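Local coordinates for protein TatD-related deoxyribonuclease (Thermotoga maritima, PDB 1J6O) that probably acts as a metal-dependent deoxyribonuclease of the TatD family, hydrolysing ester bonds in DNA, at residues Lys202-Leu206 / Glu207-Leu211. Residues are numbered along the deposited sequence; the frame is centred on the assembly and turned at random.
Sequences KRVGL and EYIVL
Val204, Leu206, Tyr208 and Ile209 make a local apolar contact round the turn that leads from helix 195-204 into strand 209-211. This is the alpha-to-beta half of the last beta-alpha-beta unit in the TIM-barrel-type sheet. Gly205, just after the helix, leaves it with a positive phi of 84°. A side chain there would jam against the carbonyl O of Val204. With chi1 at 175°, Val204 CG1 is swung away from its own N and against Tyr208 CB, 3.5 Å off. The Tyr208 ring turns an edge to Val204 O, 3.7 Å from CD2. Glu207 CB sits 4.0 Å above one ring face, over its centre. Leu206 reaches Ile209 by methyls, CD2 to CD1 at 3.6 Å. Ile209 CG2 lies 3.8 Å from Gly205 O and makes only a loose approach to Val204 CG1, at 4.3 Å. An alanine at Ile209 would probably leave Leu206 CD2 without its methyl partner and open a gap over Gly205 O. Val204 and Tyr208 also pack on helix 170-179, while Leu206 touches helices 233-244 and 248-264. The backbones of Tyr208 and Val210 hydrogen-bond to strand 181-185, and that of Leu211 to Thr16 of strand 13-18.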
loop_
_atom_site.group_PDB
_atom_site.type_symbol
_atom_site.label_atom_id
_atom_site.label_comp_id
_atom_site.label_asym_id
_atom_site.label_seq_id
_atom_site.Cartn_x
_atom_site.Cartn_y
_atom_site.Cartn_z
ATOM N N LYS A 202 17.165 -7.089 -3.185
ATOM C CA LYS A 202 18.354 -7.221 -4.022
ATOM C C LYS A 202 18.088 -8.026 -5.303
ATOM O O LYS A 202 18.556 -7.660 -6.389
ATOM C CB LYS A 202 19.483 -7.865 -3.206
ATOM C CG LYS A 202 20.885 -7.698 -3.805
ATOM C CD LYS A 202 21.956 -8.020 -2.756
ATOM C CE LYS A 202 23.377 -7.995 -3.345
ATOM N NZ LYS A 202 24.432 -8.276 -2.300
ATOM N N ARG A 203 17.328 -9.105 -5.165
ATOM C CA ARG A 203 16.985 -9.985 -6.288
ATOM C C ARG A 203 15.936 -9.425 -7.226
ATOM O O ARG A 203 16.001 -9.625 -8.443
ATOM C CB ARG A 203 16.442 -11.327 -5.777
ATOM C CG ARG A 203 17.336 -12.098 -4.809
ATOM C CD ARG A 203 18.475 -12.807 -5.517
ATOM N NE ARG A 203 18.006 -13.878 -6.403
ATOM C CZ ARG A 203 17.418 -15.000 -5.988
ATOM N NH1 ARG A 203 17.209 -15.216 -4.694
ATOM N NH2 ARG A 203 17.050 -15.921 -6.869
ATOM N N VAL A 204 14.956 -8.727 -6.666
ATOM C CA VAL A 204 13.885 -8.160 -7.472
ATOM C C VAL A 204 14.238 -6.897 -8.250
ATOM O O VAL A 204 13.830 -6.734 -9.399
ATOM C CB VAL A 204 12.649 -7.892 -6.588
ATOM C CG1 VAL A 204 11.574 -7.198 -7.390
ATOM C CG2 VAL A 204 12.124 -9.228 -6.035
ATOM N N GLY A 205 14.970 -5.985 -7.624
ATOM C CA GLY A 205 15.326 -4.781 -8.336
ATOM C C GLY A 205 14.272 -3.691 -8.314
ATOM O O GLY A 205 13.131 -3.908 -7.900
ATOM N N LEU A 206 14.655 -2.524 -8.817
ATOM C CA LEU A 206 13.776 -1.373 -8.857
ATOM C C LEU A 206 12.562 -1.371 -9.768
ATOM O O LEU A 206 11.642 -0.596 -9.553
ATOM C CB LEU A 206 14.598 -0.113 -9.137
ATOM C CG LEU A 206 15.605 0.310 -8.052
ATOM C CD1 LEU A 206 16.306 1.579 -8.515
ATOM C CD2 LEU A 206 14.901 0.596 -6.725
ATOM N N GLU A 207 12.531 -2.225 -10.783
ATOM C CA GLU A 207 11.392 -2.237 -11.680
ATOM C C GLU A 207 10.108 -2.754 -11.027
ATOM O O GLU A 207 9.006 -2.486 -11.507
ATOM C CB GLU A 207 11.714 -3.115 -12.896
ATOM C CG GLU A 207 10.732 -2.993 -14.032
ATOM C CD GLU A 207 11.023 -3.964 -15.173
ATOM O OE1 GLU A 207 12.218 -4.201 -15.470
ATOM O OE2 GLU A 207 10.051 -4.474 -15.776
ATOM N N TYR A 208 10.239 -3.445 -9.905
ATOM C CA TYR A 208 9.049 -3.991 -9.258
ATOM C C TYR A 208 8.716 -3.548 -7.849
ATOM O O TYR A 208 7.963 -4.219 -7.163
ATOM C CB TYR A 208 9.157 -5.513 -9.278
ATOM C CG TYR A 208 9.345 -6.035 -10.678
ATOM C CD1 TYR A 208 8.362 -5.828 -11.641
ATOM C CD2 TYR A 208 10.529 -6.665 -11.059
ATOM C CE1 TYR A 208 8.547 -6.221 -12.968
ATOM C CE2 TYR A 208 10.726 -7.069 -12.399
ATOM C CZ TYR A 208 9.727 -6.835 -13.335
ATOM O OH TYR A 208 9.880 -7.194 -14.653
ATOM N N ILE A 209 9.237 -2.419 -7.417
ATOM C CA ILE A 209 8.925 -1.999 -6.061
ATOM C C ILE A 209 8.466 -0.551 -5.907
ATOM O O ILE A 209 8.794 0.304 -6.722
ATOM C CB ILE A 209 10.154 -2.156 -5.151
ATOM C CG1 ILE A 209 11.292 -1.307 -5.688
ATOM C CG2 ILE A 209 10.629 -3.628 -5.109
ATOM C CD1 ILE A 209 12.490 -1.225 -4.767
ATOM N N VAL A 210 7.663 -0.301 -4.873
ATOM C CA VAL A 210 7.199 1.045 -4.593
ATOM C C VAL A 210 7.491 1.190 -3.103
ATOM O O VAL A 210 7.666 0.183 -2.399
ATOM C CB VAL A 210 5.709 1.283 -4.839
ATOM C CG1 VAL A 210 5.455 1.402 -6.333
ATOM C CG2 VAL A 210 4.881 0.175 -4.161
ATOM N N LEU A 211 7.584 2.425 -2.626
ATOM C CA LEU A 211 7.868 2.660 -1.211
ATOM C C LEU A 211 6.582 2.876 -0.435
ATOM O O LEU A 211 5.535 3.223 -1.007
ATOM C CB LEU A 211 8.688 3.936 -1.048
ATOM C CG LEU A 211 9.910 4.133 -1.937
ATOM C CD1 LEU A 211 10.321 5.606 -1.870
ATOM C CD2 LEU A 211 11.051 3.220 -1.467
#